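Local structure of ferritin heavy chain (Trichoplusia ni, 1Z6O) at residues Y39-A44 with R95-S100; K73-L78 with G82-D87. The protein stores iron as a heavy-chain subunit of a secreted 24-chain ferritin, oxidising ferrous iron with oxygen so that it can be deposited as ferric hydroxide. One frame throughout, in Å; residues are numbered along the deposited sequence.

Interaction 1. Residues Y39-A44 with R95-S100; sequences YLAMGA and RPPTRS
The methyl group of Ala41 meets the loop at two points. Its CB lies 3.7 Å from CG of Pro97, an apolar touch against the proline ring, and 3.8 Å from the carbonyl O of Arg99, a van der Waals approach to the peptide. Seen from this methyl, the two partners are separated by only about 67°, so the loop bends around one side of it. The CB–CG pair is the one apolar side-chain contact between the segments, and Ala41 contributes 61 Å² of the 110 Å² buried in all. The backbones come nearest between CA of Ala41 and CA of Ser100, 5.6 Å apart; the single methyl of Ala41 is compatible with so close an approach. Arg99 O also accepts a hydrogen bond from NE2 of Gln38, one turn earlier on the same helix. Phe103 of a neighbouring ferritin light chain also packs on Ala41.

Residues 39–44 belong to helix 19–47 of the ferritin four-helix bundle, whereas residues 95–100 lie in the long crossover that connects helix 54–80 to helix 105–132. Tyr39 points away from the crossover, packing on helices 54–80 and 105–132 and hydrogen-bonding Glu116, an inferred iron ligand, while Ala41 points toward the crossover, which thus lies on the helix side turned from the bundle core.

Toward Ser100, which is exposed, direct packing gives way to solvent. A water donates to Ala41 O at 2.6 Å and to Ser100 O at 2.7 Å; the O–water–O angle of about 113° suits both donations. Arg99 takes the other direction. With CG anti to the backbone N (chi1 -167°) and the rest of the chain extended, its guanidinium reaches a salt bridge with Glu107.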
loop_
_atom_site.group_PDB
_atom_site.type_symbol
_atom_site.label_atom_id
_atom_site.label_comp_id
_atom_site.label_asym_id
_atom_site.label_seq_id
_atom_site.Cartn_x
_atom_site.Cartn_y
_atom_site.Cartn_z
ATOM N N TYR M 39 -5.397 21.521 46.943
ATOM C CA TYR M 39 -5.983 21.475 45.597
ATOM C C TYR M 39 -7.032 20.364 45.513
ATOM O O TYR M 39 -8.030 20.514 44.805
ATOM C CB TYR M 39 -4.900 21.256 44.529
ATOM C CG TYR M 39 -4.180 22.528 44.141
ATOM C CD1 TYR M 39 -2.785 22.589 44.102
ATOM C CD2 TYR M 39 -4.902 23.660 43.748
ATOM C CE1 TYR M 39 -2.117 23.754 43.669
ATOM C CE2 TYR M 39 -4.253 24.819 43.313
ATOM C CZ TYR M 39 -2.867 24.861 43.274
ATOM O OH TYR M 39 -2.251 26.002 42.810
ATOM N N LEU M 40 -6.817 19.246 46.210
ATOM C CA LEU M 40 -7.828 18.175 46.193
ATOM C C LEU M 40 -9.140 18.716 46.750
ATOM O O LEU M 40 -10.216 18.375 46.264
ATOM C CB LEU M 40 -7.425 16.976 47.069
ATOM C CG LEU M 40 -6.490 15.893 46.538
ATOM C CD1 LEU M 40 -6.351 14.789 47.612
ATOM C CD2 LEU M 40 -7.062 15.306 45.235
ATOM N N ALA M 41 -9.054 19.532 47.798
ATOM C CA ALA M 41 -10.263 20.093 48.400
ATOM C C ALA M 41 -10.959 21.054 47.430
ATOM O O ALA M 41 -12.189 21.149 47.429
ATOM C CB ALA M 41 -9.921 20.807 49.724
ATOM N N MET M 42 -10.190 21.774 46.612
ATOM C CA MET M 42 -10.802 22.668 45.628
ATOM C C MET M 42 -11.503 21.826 44.567
ATOM O O MET M 42 -12.614 22.144 44.144
ATOM C CB MET M 42 -9.754 23.554 44.947
ATOM C CG MET M 42 -9.147 24.607 45.856
ATOM S SD MET M 42 -8.096 25.743 44.870
ATOM C CE MET M 42 -7.526 26.873 46.164
ATOM N N GLY M 43 -10.848 20.755 44.127
ATOM C CA GLY M 43 -11.471 19.884 43.136
ATOM C C GLY M 43 -12.781 19.321 43.678
ATOM O O GLY M 43 -13.797 19.263 42.976
ATOM N N ALA M 44 -12.763 18.901 44.939
ATOM C CA ALA M 44 -13.962 18.348 45.578
ATOM C C ALA M 44 -15.088 19.389 45.630
ATOM O O ALA M 44 -16.250 19.076 45.374
ATOM C CB ALA M 44 -13.623 17.885 47.008
ATOM N N ARG M 95 -2.653 15.837 56.478
ATOM C CA ARG M 95 -3.623 16.440 57.396
ATOM C C ARG M 95 -4.708 17.120 56.577
ATOM O O ARG M 95 -4.473 17.516 55.438
ATOM C CB ARG M 95 -2.946 17.494 58.273
ATOM C CG ARG M 95 -1.852 16.939 59.154
ATOM C CD ARG M 95 -0.921 18.044 59.620
ATOM N NE ARG M 95 0.334 17.497 60.129
ATOM C CZ ARG M 95 1.422 18.217 60.376
ATOM N NH1 ARG M 95 1.413 19.527 60.164
ATOM N NH2 ARG M 95 2.523 17.626 60.825
ATOM N N PRO M 96 -5.906 17.278 57.150
ATOM C CA PRO M 96 -6.989 17.931 56.409
ATOM C C PRO M 96 -6.564 19.346 56.031
ATOM O O PRO M 96 -5.906 20.027 56.805
ATOM C CB PRO M 96 -8.146 17.945 57.414
ATOM C CG PRO M 96 -7.855 16.748 58.299
ATOM C CD PRO M 96 -6.357 16.848 58.488
ATOM N N PRO M 97 -6.921 19.802 54.824
ATOM C CA PRO M 97 -6.530 21.159 54.441
ATOM C C PRO M 97 -7.321 22.195 55.237
ATOM O O PRO M 97 -8.406 21.914 55.742
ATOM C CB PRO M 97 -6.842 21.207 52.941
ATOM C CG PRO M 97 -7.972 20.253 52.805
ATOM C CD PRO M 97 -7.581 19.101 53.709
ATOM N N THR M 98 -6.758 23.390 55.314
ATOM C CA THR M 98 -7.321 24.517 56.046
ATOM C C THR M 98 -8.631 25.049 55.489
ATOM O O THR M 98 -9.514 25.439 56.242
ATOM C CB THR M 98 -6.307 25.683 56.062
ATOM O OG1 THR M 98 -5.115 25.258 56.729
ATOM C CG2 THR M 98 -6.883 26.892 56.778
ATOM N N ARG M 99 -8.758 25.076 54.168
ATOM C CA ARG M 99 -9.968 25.605 53.557
ATOM C C ARG M 99 -10.686 24.537 52.748
ATOM O O ARG M 99 -10.046 23.699 52.110
ATOM C CB ARG M 99 -9.599 26.805 52.681
ATOM C CG ARG M 99 -10.800 27.634 52.251
ATOM C CD ARG M 99 -10.397 29.045 51.838
ATOM N NE ARG M 99 -11.527 29.765 51.257
ATOM C CZ ARG M 99 -11.410 30.889 50.563
ATOM N NH1 ARG M 99 -10.206 31.427 50.366
ATOM N NH2 ARG M 99 -12.489 31.466 50.049
ATOM N N SER M 100 -12.015 24.557 52.770
ATOM C CA SER M 100 -12.771 23.546 52.035
ATOM C C SER M 100 -13.893 24.115 51.182
ATOM O O SER M 100 -14.578 23.374 50.474
ATOM C CB SER M 100 -13.344 22.512 53.012
ATOM O OG SER M 100 -14.277 23.125 53.883
HETATM O O HOH W 1 -13.710 20.964 49.588
#

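Interaction 2. Residues K73-L78 with G82-D87; sequences KLIEYL and GELTND
Ile75 is the first residue of helix segment 73–78 to meet Leu84 of the loop. Its CG2 methyl, set anti to the backbone N, comes within 4.0 Å of CD1 of Leu84, and the two side chains cross at about a right angle. The contact is therefore made methyl to methyl, without alignment of the chains. Ile75 also packs on Ile29 of helix 19–47 and on Ala60 of a neighbouring ferritin light chain.

One turn further on, Leu78 takes part through both its side chain and its backbone. CB of Leu78 is 4.0 Å from CD1 of Leu84, and its own CD1 methyl is 4.2 Å from that same carbon, which places Leu84 CD1 against both Ile75 and Leu78. Ile29 touches Leu78 too, extending this apolar patch into the bundle.

The carbonyl of Leu78 serves the end of helix 54–80, which closes in a Schellman motif where this second bundle helix of the ferritin fold gives way to the long crossover to helix 105–132. Gly82 leaves the helix with a positive phi of 96°, a conformation readily open to glycine, and backbone bonds turn back into the last turn. One of them runs from Glu83 N to Leu78 O at 3.0 Å, with an N-H...O angle of 154°; the donor stands 31° from the carbonyl plane.

The same turn brings the base of the Glu83 side chain beside Leu78: the CB atoms of these two residues are 4.1 Å apart, and Glu83 CB is 3.3 Å from Leu78 O. Beyond CB, the chain bends at chi2 and leads its carboxylate away from the helix segment, toward a long, weak ion pair with Arg22.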
loop_
_atom_site.group_PDB
_atom_site.type_symbol
_atom_site.label_atom_id
_atom_site.label_comp_id
_atom_site.label_asym_id
_atom_site.label_seq_id
_atom_site.Cartn_x
_atom_site.Cartn_y
_atom_site.Cartn_z
ATOM N N LYS M 73 9.585 14.720 42.903
ATOM C CA LYS M 73 10.838 15.151 42.278
ATOM C C LYS M 73 11.867 15.594 43.320
ATOM O O LYS M 73 13.059 15.328 43.165
ATOM C CB LYS M 73 10.608 16.307 41.291
ATOM C CG LYS M 73 9.891 15.900 40.007
ATOM C CD LYS M 73 9.654 17.111 39.100
ATOM C CE LYS M 73 10.973 17.753 38.676
ATOM N NZ LYS M 73 10.792 18.936 37.782
ATOM N N LEU M 74 11.418 16.281 44.368
ATOM C CA LEU M 74 12.342 16.730 45.417
ATOM C C LEU M 74 12.878 15.524 46.182
ATOM O O LEU M 74 14.057 15.476 46.538
ATOM C CB LEU M 74 11.629 17.691 46.377
ATOM C CG LEU M 74 11.192 19.013 45.720
ATOM C CD1 LEU M 74 10.335 19.806 46.710
ATOM C CD2 LEU M 74 12.430 19.835 45.301
ATOM N N ILE M 75 12.007 14.555 46.451
ATOM C CA ILE M 75 12.432 13.337 47.140
ATOM C C ILE M 75 13.464 12.597 46.272
ATOM O O ILE M 75 14.492 12.131 46.778
ATOM C CB ILE M 75 11.222 12.404 47.419
ATOM C CG1 ILE M 75 10.336 13.032 48.505
ATOM C CG2 ILE M 75 11.710 11.001 47.842
ATOM C CD1 ILE M 75 8.960 12.361 48.650
ATOM N N GLU M 76 13.199 12.483 44.970
ATOM C CA GLU M 76 14.148 11.804 44.077
ATOM C C GLU M 76 15.498 12.517 44.061
ATOM O O GLU M 76 16.540 11.876 43.934
ATOM C CB GLU M 76 13.610 11.736 42.638
ATOM C CG GLU M 76 12.395 10.825 42.471
ATOM C CD GLU M 76 12.750 9.345 42.508
ATOM O OE1 GLU M 76 11.843 8.526 42.768
ATOM O OE2 GLU M 76 13.929 8.993 42.265
ATOM N N TYR M 77 15.488 13.844 44.159
ATOM C CA TYR M 77 16.753 14.579 44.155
ATOM C C TYR M 77 17.562 14.187 45.406
ATOM O O TYR M 77 18.754 13.892 45.323
ATOM C CB TYR M 77 16.506 16.101 44.153
ATOM C CG TYR M 77 17.797 16.868 43.976
ATOM C CD1 TYR M 77 18.237 17.235 42.704
ATOM C CD2 TYR M 77 18.646 17.101 45.064
ATOM C CE1 TYR M 77 19.504 17.805 42.512
ATOM C CE2 TYR M 77 19.916 17.666 44.887
ATOM C CZ TYR M 77 20.337 18.007 43.607
ATOM O OH TYR M 77 21.611 18.491 43.404
ATOM N N LEU M 78 16.919 14.191 46.569
ATOM C CA LEU M 78 17.624 13.813 47.798
ATOM C C LEU M 78 18.187 12.387 47.689
ATOM O O LEU M 78 19.317 12.123 48.102
ATOM C CB LEU M 78 16.680 13.903 49.012
ATOM C CG LEU M 78 16.182 15.316 49.379
ATOM C CD1 LEU M 78 15.294 15.239 50.621
ATOM C CD2 LEU M 78 17.375 16.244 49.643
ATOM N N GLY M 82 22.302 10.700 47.756
ATOM C CA GLY M 82 22.732 9.780 48.802
ATOM C C GLY M 82 22.019 9.943 50.129
ATOM O O GLY M 82 22.419 9.340 51.128
ATOM N N GLU M 83 20.958 10.743 50.150
ATOM C CA GLU M 83 20.207 10.970 51.382
ATOM C C GLU M 83 19.043 9.996 51.530
ATOM O O GLU M 83 18.833 9.117 50.692
ATOM C CB GLU M 83 19.665 12.404 51.407
ATOM C CG GLU M 83 20.754 13.485 51.330
ATOM C CD GLU M 83 21.668 13.486 52.566
ATOM O OE1 GLU M 83 21.233 13.003 53.633
ATOM O OE2 GLU M 83 22.810 13.984 52.476
ATOM N N LEU M 84 18.295 10.173 52.615
ATOM C CA LEU M 84 17.128 9.361 52.933
ATOM C C LEU M 84 17.402 7.874 53.137
ATOM O O LEU M 84 16.602 7.024 52.748
ATOM C CB LEU M 84 16.021 9.579 51.881
ATOM C CG LEU M 84 15.547 11.042 51.786
ATOM C CD1 LEU M 84 14.415 11.170 50.762
ATOM C CD2 LEU M 84 15.065 11.522 53.170
ATOM N N THR M 85 18.548 7.563 53.739
ATOM C CA THR M 85 18.860 6.183 54.090
ATOM C C THR M 85 18.157 5.945 55.442
ATOM O O THR M 85 18.087 4.823 55.934
ATOM C CB THR M 85 20.366 5.956 54.232
ATOM O OG1 THR M 85 20.929 6.998 55.035
ATOM C CG2 THR M 85 21.020 5.961 52.844
ATOM N N ASN M 86 17.661 7.031 56.033
ATOM C CA ASN M 86 16.868 6.997 57.269
ATOM C C ASN M 86 16.068 8.311 57.323
ATOM O O ASN M 86 16.210 9.150 56.431
ATOM C CB ASN M 86 17.746 6.836 58.515
ATOM C CG ASN M 86 18.850 7.853 58.584
ATOM O OD1 ASN M 86 19.957 7.623 58.087
ATOM N ND2 ASN M 86 18.561 8.996 59.193
ATOM N N ASP M 87 15.219 8.488 58.336
ATOM C CA ASP M 87 14.407 9.712 58.463
ATOM C C ASP M 87 13.453 9.891 57.290
ATOM O O ASP M 87 13.206 11.014 56.833
ATOM C CB ASP M 87 15.304 10.945 58.534
ATOM C CG ASP M 87 16.237 10.906 59.716
ATOM O OD1 ASP M 87 17.428 11.245 59.543
ATOM O OD2 ASP M 87 15.772 10.538 60.815
#

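In the fold
The two contacts mark separate places along one crossover. Interaction 2 comes at its start, where the chain leaves helix 54–80; interaction 1 comes later, before helix 105–132, and joins the crossover to helix 19–47, the one before helix 54–80. Along the sequence, both segments of interaction 2 fall between 39–44 and 95–100. In space the centres of interactions 1 and 2 are 27 Å apart and their nearest atoms about 13 Å, without touching. This separation fits a connection that travels along the outside of the ferritin bundle instead of reversing tightly. Both contacts also touch a neighbouring ferritin light chain, consistent with this crossover taking part in subunit packing within the shell of heavy and light chains.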